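Local coordinates for protein ferulic acid esterase, AmCE1/Fae1A (PDB 5CXX) that probably hydrolyses feruloyl esters, releasing ferulic acid, as an alpha/beta-hydrolase of an anaerobic fungus, at residues L4-T9 with E242-E247. Numbering follows the deposited sequence. Where two conformers were deposited one is given.
Sequences LQISNT and EHIWFE
I6 and L4 of the N-terminal loop lie against I244 and F246, two residues of an edge strand, 244-248, of the mixed sheet in this alpha/beta-hydrolase fold. The loop runs roughly with the strand, their end-to-end directions 17° apart, yet no hydrogen bond joins 4-9 to 242-247, and the two meet through van der Waals contacts, mostly of side chains. The backbone of I244 and F246 is bonded instead to the inner neighbour, strand 213-219.

The apolar contacts come first. L4 and I244 meet tip to tip, L4 CD1 lying 3.9 Å from I244 CD1, although L4 is poorly ordered. I6 serves both strand residues by splitting its branches: CG1 sits anti to the carbonyl carbon (chi1 -60°), beside I244 CG2, and chi2 then sets I6 CD1 3.9 Å from I244 CG2, while I6 CG2 approaches F246 CD1 obliquely at 3.5 Å. The isoleucines cross at an angle.

A second group of contacts brings loop backbone to the F246 ring. S7 O lies over one face, 3.6 Å from F246 CE2, and accepts a hydrogen bond from N264 ND2 of helix 255-266, whose A260 and N264 also touch F246. N8 CA comes in obliquely, 3.9 Å from F246 CD2. The ring is thus packed among loop and helix at the sheet edge, and an alanine here would probably open a gap beside I6 CG2 and N8 CA and uncover the side of S7 O that the ring face packs against.

Centred about 16 Å from the centre of the chain, this surface contact places the N-terminal segment beside the sheet's last strand. At the N8 end a side-chain carbon meets backbone, N8 CB lying 3.7 Å from E247 O.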
ATOM      1  N   LEU A   4       2.662 -17.191 -11.927  1.00 84.90           N
ATOM      2  CA  LEU A   4       1.812 -16.053 -11.670  1.00 75.06           C
ATOM      3  C   LEU A   4       0.548 -16.087 -12.506  1.00 63.29           C
ATOM      4  O   LEU A   4       0.624 -16.009 -13.691  1.00 63.71           O
ATOM      5  CB  LEU A   4       2.646 -14.840 -12.044  1.00 75.68           C
ATOM      6  CG  LEU A   4       2.126 -13.420 -12.061  1.00 75.23           C
ATOM      7  CD1 LEU A   4       2.015 -12.908 -10.632  1.00 74.64           C
ATOM      8  CD2 LEU A   4       3.062 -12.543 -12.864  1.00 74.16           C
ATOM      9  N   GLN A   5      -0.612 -16.188 -11.896  1.00 52.26           N
ATOM     10  CA  GLN A   5      -1.874 -16.111 -12.667  1.00 47.73           C
ATOM     11  C   GLN A   5      -2.768 -14.938 -12.198  1.00 36.07           C
ATOM     12  O   GLN A   5      -3.515 -15.077 -11.262  1.00 43.75           O
ATOM     13  CB  GLN A   5      -2.675 -17.410 -12.582  1.00 59.42           C
ATOM     14  CG  GLN A   5      -1.850 -18.664 -12.370  1.00 69.01           C
ATOM     15  CD  GLN A   5      -1.880 -19.131 -10.917  1.00 74.75           C
ATOM     16  OE1 GLN A   5      -1.699 -18.339  -9.984  1.00 74.63           O
ATOM     17  NE2 GLN A   5      -2.087 -20.435 -10.726  1.00 78.21           N
ATOM     18  N   ILE A   6      -2.632 -13.793 -12.856  1.00 29.67           N
ATOM     19  CA  ILE A   6      -3.328 -12.598 -12.415  1.00 24.12           C
ATOM     20  C   ILE A   6      -4.812 -12.744 -12.722  1.00 23.56           C
ATOM     21  O   ILE A   6      -5.170 -13.165 -13.851  1.00 27.46           O
ATOM     22  CB  ILE A   6      -2.715 -11.369 -13.141  1.00 25.18           C
ATOM     23  CG1 ILE A   6      -1.218 -11.265 -12.796  1.00 31.24           C
ATOM     24  CG2 ILE A   6      -3.497 -10.111 -12.841  1.00 25.82           C
ATOM     25  CD1 ILE A   6      -1.007 -10.972 -11.296  1.00 32.68           C
ATOM     26  N   SER A   7      -5.647 -12.387 -11.740  1.00 23.93           N
ATOM     27  CA  SER A   7      -7.078 -12.419 -11.974  0.58 26.61           C
ATOM     28  C   SER A   7      -7.634 -11.021 -11.818  1.00 25.48           C
ATOM     29  O   SER A   7      -7.144 -10.231 -11.030  1.00 28.16           O
ATOM     30  CB  SER A   7      -7.796 -13.318 -11.005  0.58 30.15           C
ATOM     31  OG  SER A   7      -7.515 -12.847  -9.731  0.58 28.48           O
ATOM     32  N   ASN A   8      -8.647 -10.728 -12.611  1.00 22.52           N
ATOM     33  CA  ASN A   8      -9.130  -9.345 -12.599  1.00 22.45           C
ATOM     34  C   ASN A   8     -10.196  -9.087 -11.557  1.00 26.69           C
ATOM     35  O   ASN A   8     -10.706  -7.994 -11.504  1.00 24.56           O
ATOM     36  CB  ASN A   8      -9.625  -8.911 -13.972  1.00 23.04           C
ATOM     37  CG  ASN A   8     -10.758  -9.719 -14.492  1.00 25.20           C
ATOM     38  OD1 ASN A   8     -11.328 -10.556 -13.784  1.00 27.59           O
ATOM     39  ND2 ASN A   8     -11.137  -9.449 -15.746  1.00 25.82           N
ATOM     40  N   THR A   9     -10.493 -10.084 -10.746  1.00 23.94           N
ATOM     41  CA  THR A   9     -11.344  -9.877  -9.566  0.64 23.65           C
ATOM     42  C   THR A   9     -10.869 -10.745  -8.413  1.00 24.00           C
ATOM     43  O   THR A   9     -10.110 -11.705  -8.591  1.00 26.26           O
ATOM     44  CB  THR A   9     -12.826 -10.230  -9.824  0.64 25.53           C
ATOM     45  OG1 THR A   9     -12.930 -11.650  -9.978  0.64 27.56           O
ATOM     46  CG2 THR A   9     -13.382  -9.466 -11.074  0.64 25.69           C
ATOM     47  N   GLU A 242       9.850  -3.340 -14.856  1.00 25.61           N
ATOM     48  CA  GLU A 242       8.966  -4.521 -14.882  1.00 29.84           C
ATOM     49  C   GLU A 242       7.887  -4.379 -13.813  1.00 25.31           C
ATOM     50  O   GLU A 242       8.178  -3.980 -12.672  1.00 24.94           O
ATOM     51  CB  GLU A 242       9.737  -5.805 -14.609  1.00 36.49           C
ATOM     52  CG  GLU A 242      10.809  -5.631 -13.538  1.00 57.54           C
ATOM     53  CD  GLU A 242      11.944  -6.680 -13.612  1.00 72.66           C
ATOM     54  OE1 GLU A 242      12.111  -7.307 -14.688  1.00 77.00           O
ATOM     55  OE2 GLU A 242      12.684  -6.847 -12.604  1.00 75.82           O
ATOM     56  N   HIS A 243       6.642  -4.678 -14.197  1.00 24.43           N
ATOM     57  CA  HIS A 243       5.519  -4.553 -13.279  1.00 22.11           C
ATOM     58  C   HIS A 243       4.314  -5.244 -13.858  1.00 20.76           C
ATOM     59  O   HIS A 243       4.291  -5.688 -15.049  1.00 24.19           O
ATOM     60  CB  HIS A 243       5.185  -3.068 -13.003  1.00 22.09           C
ATOM     61  CG  HIS A 243       4.628  -2.378 -14.220  1.00 21.50           C
ATOM     62  ND1 HIS A 243       5.421  -2.090 -15.321  1.00 27.40           N
ATOM     63  CD2 HIS A 243       3.357  -2.073 -14.563  1.00 22.24           C
ATOM     64  CE1 HIS A 243       4.652  -1.565 -16.269  1.00 29.95           C
ATOM     65  NE2 HIS A 243       3.399  -1.580 -15.852  1.00 26.13           N
ATOM     66  N   ILE A 244       3.322  -5.424 -13.013  1.00 22.55           N
ATOM     67  CA  ILE A 244       2.073  -6.014 -13.396  1.00 20.15           C
ATOM     68  C   ILE A 244       1.012  -4.936 -13.438  1.00 21.48           C
ATOM     69  O   ILE A 244       0.943  -4.133 -12.481  1.00 20.88           O
ATOM     70  CB  ILE A 244       1.649  -7.027 -12.306  1.00 21.34           C
ATOM     71  CG1 ILE A 244       2.664  -8.195 -12.280  1.00 25.77           C
ATOM     72  CG2 ILE A 244       0.189  -7.508 -12.482  1.00 25.82           C
ATOM     73  CD1 ILE A 244       2.588  -9.010 -10.906  1.00 25.58           C
ATOM     74  N   TRP A 245       0.192  -4.943 -14.478  1.00 24.04           N
ATOM     75  CA  TRP A 245      -0.902  -3.993 -14.589  1.00 18.79           C
ATOM     76  C   TRP A 245      -2.165  -4.723 -15.035  1.00 17.84           C
ATOM     77  O   TRP A 245      -2.079  -5.543 -15.965  1.00 22.27           O
ATOM     78  CB  TRP A 245      -0.525  -2.893 -15.608  1.00 22.41           C
ATOM     79  CG  TRP A 245      -1.702  -2.151 -16.238  1.00 21.66           C
ATOM     80  CD1 TRP A 245      -2.075  -2.225 -17.544  1.00 25.01           C
ATOM     81  CD2 TRP A 245      -2.606  -1.167 -15.621  1.00 19.56           C
ATOM     82  NE1 TRP A 245      -3.139  -1.385 -17.810  1.00 23.00           N
ATOM     83  CE2 TRP A 245      -3.503  -0.751 -16.648  1.00 19.77           C
ATOM     84  CE3 TRP A 245      -2.776  -0.658 -14.326  1.00 21.33           C
ATOM     85  CZ2 TRP A 245      -4.496   0.185 -16.441  1.00 22.46           C
ATOM     86  CZ3 TRP A 245      -3.817   0.283 -14.105  1.00 21.33           C
ATOM     87  CH2 TRP A 245      -4.641   0.695 -15.162  1.00 20.59           C
ATOM     88  N   PHE A 246      -3.298  -4.412 -14.353  1.00 19.30           N
ATOM     89  CA  PHE A 246      -4.565  -4.930 -14.875  1.00 20.61           C
ATOM     90  C   PHE A 246      -5.710  -4.055 -14.428  1.00 20.67           C
ATOM     91  O   PHE A 246      -5.576  -3.289 -13.459  1.00 20.48           O
ATOM     92  CB  PHE A 246      -4.834  -6.390 -14.431  1.00 18.83           C
ATOM     93  CG  PHE A 246      -5.090  -6.553 -12.939  1.00 18.76           C
ATOM     94  CD1 PHE A 246      -4.011  -6.699 -12.069  1.00 19.68           C
ATOM     95  CD2 PHE A 246      -6.393  -6.511 -12.424  1.00 20.71           C
ATOM     96  CE1 PHE A 246      -4.199  -6.822 -10.679  1.00 21.09           C
ATOM     97  CE2 PHE A 246      -6.609  -6.652 -10.987  1.00 19.03           C
ATOM     98  CZ  PHE A 246      -5.489  -6.795 -10.153  1.00 20.23           C
ATOM     99  N   GLU A 247      -6.832  -4.198 -15.136  1.00 19.09           N
ATOM    100  CA  GLU A 247      -8.041  -3.376 -14.824  1.00 19.58           C
ATOM    101  C   GLU A 247      -9.168  -4.268 -14.384  1.00 21.64           C
ATOM    102  O   GLU A 247      -9.366  -5.357 -14.902  1.00 21.85           O
ATOM    103  CB  GLU A 247      -8.451  -2.515 -16.049  1.00 20.90           C
ATOM    104  CG  GLU A 247      -7.393  -1.493 -16.354  1.00 20.88           C
ATOM    105  CD  GLU A 247      -7.766  -0.727 -17.604  1.00 24.38           C
ATOM    106  OE1 GLU A 247      -7.636  -1.226 -18.742  1.00 25.76           O
ATOM    107  OE2 GLU A 247      -8.152   0.432 -17.497  1.00 28.04           O
TER